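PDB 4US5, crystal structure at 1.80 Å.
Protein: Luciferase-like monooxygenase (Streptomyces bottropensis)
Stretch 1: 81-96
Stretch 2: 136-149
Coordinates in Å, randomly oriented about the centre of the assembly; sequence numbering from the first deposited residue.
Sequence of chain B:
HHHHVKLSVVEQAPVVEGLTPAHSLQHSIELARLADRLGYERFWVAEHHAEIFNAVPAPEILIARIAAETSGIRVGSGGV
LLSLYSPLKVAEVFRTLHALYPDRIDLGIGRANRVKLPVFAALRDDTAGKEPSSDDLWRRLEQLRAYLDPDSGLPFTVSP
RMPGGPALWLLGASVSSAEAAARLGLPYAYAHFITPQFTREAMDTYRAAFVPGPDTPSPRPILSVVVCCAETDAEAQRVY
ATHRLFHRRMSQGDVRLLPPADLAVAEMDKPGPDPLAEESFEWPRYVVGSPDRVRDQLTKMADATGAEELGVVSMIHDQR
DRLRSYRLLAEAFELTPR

Stretch 1 (81-96) LLSLYSPLKVAEVFRT
Stretch 2 (136-149) DLWRRLEQLRAYLD

Stretch 1 opens with a 3-10 segment, 82-84, and passes through a turn into helix 87-96; stretch 2 enters already helical, continuing a helix that begins earlier in the chain. The N-to-C directions of the two helices differ by 45° (signed -45°), with axes 8.7 Å apart at closest approach. CA-CA pairs set the register: Ser 83-Leu 137 5.8 Å, Pro 87-Leu 144 4.9 Å, Ala 91-Leu 148 6.1 Å. Ser 86 (chi1 t) N-caps the first helix, its OG accepting weak bonds from Leu 88 N (3.2 Å) and Lys 89 N (3.4 Å).

The contact buries 748 Å², both sides summed, and much of its packing is between apolar side chains. Pro 87 is a knob among Arg 140, Gln 143, Leu 144 and Tyr 147, and the Pro 87 CA to Leu 144 CA distance, 4.9 Å, is the shortest of the register pairs. Leu 82 (t, p) places CD2 4.0 Å from Leu 144 CD2; Ala 91 CB lies 3.8 Å from both Leu 144 CD1 and Tyr 147 CB. Tyr 147 (chi1 m, chi2 -52°) offers a ring face to Leu 88 CB, 3.9 Å from the centroid and 20° off the normal, a CH-pi contact.

No direct hydrogen bond across the stretches is clear: Tyr 85 O approaches Arg 140 NH1 to 2.7 Å, but at a poor angle. Within stretch 2, Arg 140 NE donates to Asp 136 OD2 (2.9 Å, 170°) as part of a salt bridge; Arg 140 NH1 is hydrogen-bonded elsewhere in the structure. Water links Ser 83 OG (2.9 Å) to Asp 136 OD2 (2.5 Å).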

# COMPACT_ATOMS: atom_id res chain seq x y z
N LEU B 81 -9.12 8.03 4.36
CA LEU B 81 -10.21 8.20 5.35
C LEU B 81 -9.72 7.87 6.77
O LEU B 81 -9.88 6.75 7.29
CB LEU B 81 -11.38 7.36 4.93
CG LEU B 81 -11.87 7.63 3.52
CD1 LEU B 81 -13.07 6.74 3.22
CD2 LEU B 81 -12.18 9.09 3.22
N LEU B 82 -9.06 8.85 7.36
CA LEU B 82 -8.27 8.65 8.56
C LEU B 82 -9.11 8.18 9.75
O LEU B 82 -8.59 7.51 10.64
CB LEU B 82 -7.53 9.94 8.92
CG LEU B 82 -6.64 9.91 10.14
CD1 LEU B 82 -5.56 8.86 10.06
CD2 LEU B 82 -6.01 11.30 10.34
N SER B 83 -10.41 8.47 9.73
CA SER B 83 -11.28 8.02 10.82
C SER B 83 -11.37 6.53 10.91
O SER B 83 -11.80 6.01 11.92
CB SER B 83 -12.69 8.57 10.67
OG SER B 83 -12.70 9.97 10.76
N LEU B 84 -10.97 5.83 9.83
CA LEU B 84 -11.08 4.39 9.78
C LEU B 84 -9.84 3.67 10.28
O LEU B 84 -9.87 2.46 10.42
CB LEU B 84 -11.34 3.92 8.33
CG LEU B 84 -12.52 4.47 7.60
CD1 LEU B 84 -12.51 3.93 6.16
CD2 LEU B 84 -13.81 4.09 8.31
N TYR B 85 -8.74 4.40 10.48
CA TYR B 85 -7.46 3.80 10.68
C TYR B 85 -6.73 4.34 11.91
O TYR B 85 -6.92 5.46 12.30
CB TYR B 85 -6.57 4.08 9.46
CG TYR B 85 -7.22 3.64 8.16
CD1 TYR B 85 -7.51 2.30 7.93
CD2 TYR B 85 -7.62 4.57 7.23
CE1 TYR B 85 -8.15 1.90 6.79
CE2 TYR B 85 -8.21 4.18 6.04
CZ TYR B 85 -8.48 2.83 5.83
OH TYR B 85 -9.04 2.45 4.64
N SER B 86 -5.82 3.53 12.43
CA SER B 86 -4.83 4.03 13.39
C SER B 86 -3.98 5.10 12.72
O SER B 86 -3.43 4.86 11.67
CB SER B 86 -3.93 2.88 13.83
OG SER B 86 -2.76 3.36 14.44
N PRO B 87 -3.84 6.28 13.37
CA PRO B 87 -2.92 7.26 12.82
C PRO B 87 -1.47 6.80 12.71
O PRO B 87 -0.77 7.24 11.83
CB PRO B 87 -3.07 8.45 13.77
CG PRO B 87 -4.46 8.30 14.31
CD PRO B 87 -4.64 6.84 14.48
N LEU B 88 -1.04 5.87 13.56
CA LEU B 88 0.30 5.34 13.46
C LEU B 88 0.46 4.49 12.19
O LEU B 88 1.46 4.58 11.50
CB LEU B 88 0.65 4.49 14.67
CG LEU B 88 1.99 3.77 14.60
CD1 LEU B 88 3.15 4.73 14.37
CD2 LEU B 88 2.18 2.96 15.86
N LYS B 89 -0.52 3.65 11.94
CA LYS B 89 -0.51 2.85 10.70
C LYS B 89 -0.42 3.74 9.49
O LYS B 89 0.38 3.50 8.60
CB LYS B 89 -1.74 1.97 10.64
CG LYS B 89 -1.91 1.20 9.32
CD LYS B 89 -0.69 0.38 8.95
CE LYS B 89 -0.98 -0.46 7.71
NZ LYS B 89 0.18 -1.32 7.32
N VAL B 90 -1.26 4.75 9.41
CA VAL B 90 -1.20 5.67 8.29
C VAL B 90 0.19 6.33 8.15
O VAL B 90 0.73 6.46 7.05
CB VAL B 90 -2.33 6.71 8.36
CG1 VAL B 90 -2.21 7.75 7.24
CG2 VAL B 90 -3.68 6.02 8.27
N ALA B 91 0.73 6.79 9.27
CA ALA B 91 2.05 7.39 9.29
C ALA B 91 3.11 6.43 8.76
O ALA B 91 3.94 6.82 7.95
CB ALA B 91 2.40 7.85 10.71
N GLU B 92 3.07 5.19 9.20
CA GLU B 92 4.01 4.17 8.73
C GLU B 92 3.90 3.93 7.21
O GLU B 92 4.89 3.86 6.51
CB GLU B 92 3.77 2.85 9.41
CG GLU B 92 4.19 2.80 10.85
CD GLU B 92 3.89 1.46 11.48
OE1 GLU B 92 2.92 0.78 11.03
OE2 GLU B 92 4.59 1.13 12.50
N VAL B 93 2.67 3.80 6.74
CA VAL B 93 2.43 3.59 5.31
C VAL B 93 3.05 4.73 4.49
O VAL B 93 3.74 4.50 3.51
CB VAL B 93 0.91 3.45 5.05
CG1 VAL B 93 0.56 3.57 3.57
CG2 VAL B 93 0.39 2.11 5.59
N PHE B 94 2.79 5.96 4.91
CA PHE B 94 3.22 7.08 4.13
C PHE B 94 4.69 7.40 4.33
O PHE B 94 5.31 7.92 3.43
CB PHE B 94 2.27 8.27 4.28
CG PHE B 94 1.00 8.11 3.45
CD1 PHE B 94 0.02 7.21 3.84
CD2 PHE B 94 0.88 8.70 2.24
CE1 PHE B 94 -1.10 7.00 3.07
CE2 PHE B 94 -0.23 8.50 1.43
CZ PHE B 94 -1.22 7.63 1.83
N ARG B 95 5.25 7.04 5.49
CA ARG B 95 6.69 7.06 5.64
C ARG B 95 7.39 6.06 4.71
O ARG B 95 8.48 6.33 4.22
CB ARG B 95 7.11 6.81 7.12
CG ARG B 95 6.81 7.98 8.07
CD ARG B 95 7.89 8.15 9.12
NE ARG B 95 9.01 8.69 8.39
CZ ARG B 95 9.21 9.98 8.16
NH1 ARG B 95 8.47 10.92 8.74
NH2 ARG B 95 10.19 10.32 7.37
N THR B 96 6.79 4.89 4.54
CA THR B 96 7.33 3.89 3.62
C THR B 96 7.31 4.44 2.18
O THR B 96 8.31 4.39 1.46
CB THR B 96 6.55 2.54 3.74
OG1 THR B 96 6.53 2.10 5.11
CG2 THR B 96 7.18 1.48 2.86
N ASP B 136 -13.35 14.06 16.35
CA ASP B 136 -12.47 12.89 16.36
C ASP B 136 -11.43 12.96 15.21
O ASP B 136 -10.25 12.59 15.38
CB ASP B 136 -13.26 11.61 16.25
CG ASP B 136 -12.39 10.38 16.36
OD1 ASP B 136 -11.64 10.29 17.36
OD2 ASP B 136 -12.42 9.53 15.45
N LEU B 137 -11.87 13.36 14.03
CA LEU B 137 -10.96 13.41 12.88
C LEU B 137 -9.83 14.38 13.16
O LEU B 137 -8.66 14.06 12.93
CB LEU B 137 -11.70 13.79 11.61
CG LEU B 137 -10.82 13.93 10.35
CD1 LEU B 137 -10.03 12.66 10.10
CD2 LEU B 137 -11.69 14.26 9.13
N TRP B 138 -10.17 15.55 13.73
CA TRP B 138 -9.14 16.57 13.97
C TRP B 138 -8.15 16.12 15.03
O TRP B 138 -6.95 16.41 14.93
CB TRP B 138 -9.74 17.93 14.34
CG TRP B 138 -10.93 18.35 13.52
CD1 TRP B 138 -12.07 18.93 13.99
CD2 TRP B 138 -11.10 18.22 12.09
NE1 TRP B 138 -12.94 19.17 12.96
CE2 TRP B 138 -12.38 18.74 11.78
CE3 TRP B 138 -10.31 17.72 11.05
CZ2 TRP B 138 -12.89 18.77 10.47
CZ3 TRP B 138 -10.82 17.74 9.75
CH2 TRP B 138 -12.10 18.27 9.47
N ARG B 139 -8.62 15.35 16.00
CA ARG B 139 -7.75 14.71 16.97
C ARG B 139 -6.80 13.67 16.32
O ARG B 139 -5.62 13.62 16.64
CB ARG B 139 -8.57 14.00 18.03
CG ARG B 139 -7.77 13.50 19.23
CD ARG B 139 -8.56 12.54 20.11
NE ARG B 139 -9.71 13.18 20.77
CZ ARG B 139 -9.68 13.76 21.98
NH1 ARG B 139 -8.56 13.83 22.69
NH2 ARG B 139 -10.79 14.30 22.49
N ARG B 140 -7.35 12.84 15.46
CA ARG B 140 -6.54 11.85 14.72
C ARG B 140 -5.50 12.53 13.86
O ARG B 140 -4.37 12.09 13.75
CB ARG B 140 -7.43 10.99 13.83
CG ARG B 140 -8.18 9.93 14.55
CD ARG B 140 -9.26 9.32 13.65
NE ARG B 140 -10.01 8.37 14.42
CZ ARG B 140 -9.66 7.12 14.62
NH1 ARG B 140 -8.63 6.59 13.99
NH2 ARG B 140 -10.38 6.37 15.42
N LEU B 141 -5.89 13.64 13.27
CA LEU B 141 -5.02 14.40 12.43
C LEU B 141 -3.84 14.99 13.23
O LEU B 141 -2.71 15.01 12.74
CB LEU B 141 -5.86 15.49 11.75
CG LEU B 141 -5.33 16.28 10.57
CD1 LEU B 141 -4.72 15.41 9.50
CD2 LEU B 141 -6.50 17.10 10.00
N GLU B 142 -4.09 15.43 14.45
CA GLU B 142 -3.02 15.86 15.35
C GLU B 142 -2.11 14.70 15.73
O GLU B 142 -0.90 14.84 15.80
CB GLU B 142 -3.58 16.42 16.70
CG GLU B 142 -2.83 17.67 17.15
CD GLU B 142 -3.35 18.90 16.47
OE1 GLU B 142 -4.29 19.53 17.02
OE2 GLU B 142 -2.79 19.23 15.39
N GLN B 143 -2.72 13.56 16.03
CA GLN B 143 -1.94 12.36 16.34
C GLN B 143 -1.05 11.97 15.16
O GLN B 143 0.11 11.60 15.34
CB GLN B 143 -2.86 11.19 16.61
CG GLN B 143 -3.55 11.13 17.94
CD GLN B 143 -4.25 9.79 18.09
OE1 GLN B 143 -5.34 9.60 17.55
NE2 GLN B 143 -3.59 8.83 18.74
N LEU B 144 -1.60 12.02 13.96
CA LEU B 144 -0.84 11.69 12.74
C LEU B 144 0.34 12.63 12.61
O LEU B 144 1.44 12.20 12.34
CB LEU B 144 -1.76 11.80 11.53
CG LEU B 144 -1.14 11.64 10.15
CD1 LEU B 144 -0.38 10.32 10.05
CD2 LEU B 144 -2.26 11.70 9.12
N ARG B 145 0.10 13.93 12.76
CA ARG B 145 1.17 14.93 12.64
C ARG B 145 2.27 14.65 13.67
O ARG B 145 3.45 14.74 13.34
CB ARG B 145 0.55 16.34 12.76
CG ARG B 145 1.37 17.55 12.40
CD ARG B 145 0.51 18.79 12.71
NE ARG B 145 0.41 19.71 11.59
CZ ARG B 145 -0.39 20.77 11.57
NH1 ARG B 145 -1.17 21.04 12.60
NH2 ARG B 145 -0.41 21.57 10.52
N ALA B 146 1.89 14.24 14.87
CA ALA B 146 2.84 13.90 15.91
C ALA B 146 3.64 12.65 15.56
O ALA B 146 4.85 12.59 15.76
CB ALA B 146 2.13 13.70 17.25
N TYR B 147 2.99 11.64 14.99
CA TYR B 147 3.73 10.45 14.57
C TYR B 147 4.70 10.75 13.45
O TYR B 147 5.77 10.15 13.36
CB TYR B 147 2.78 9.34 14.16
CG TYR B 147 2.08 8.65 15.31
CD1 TYR B 147 2.79 8.15 16.39
CD2 TYR B 147 0.73 8.44 15.27
CE1 TYR B 147 2.15 7.47 17.40
CE2 TYR B 147 0.07 7.78 16.28
CZ TYR B 147 0.79 7.31 17.35
OH TYR B 147 0.15 6.66 18.32
N LEU B 148 4.37 11.71 12.61
CA LEU B 148 5.24 12.12 11.53
C LEU B 148 6.38 13.06 11.99
O LEU B 148 7.23 13.43 11.20
CB LEU B 148 4.43 12.79 10.40
CG LEU B 148 3.51 11.81 9.65
CD1 LEU B 148 2.56 12.57 8.74
CD2 LEU B 148 4.34 10.82 8.83
N ASP B 149 6.37 13.46 13.26
CA ASP B 149 7.46 14.29 13.83
C ASP B 149 8.35 13.42 14.68
O ASP B 149 7.96 13.00 15.77
CB ASP B 149 6.86 15.42 14.69
CG ASP B 149 7.92 16.28 15.39
OD1 ASP B 149 9.13 16.09 15.13
OD2 ASP B 149 7.53 17.14 16.19
O HOH W 1 -13.75 10.11 13.46
O HOH W 2 8.00 10.18 11.92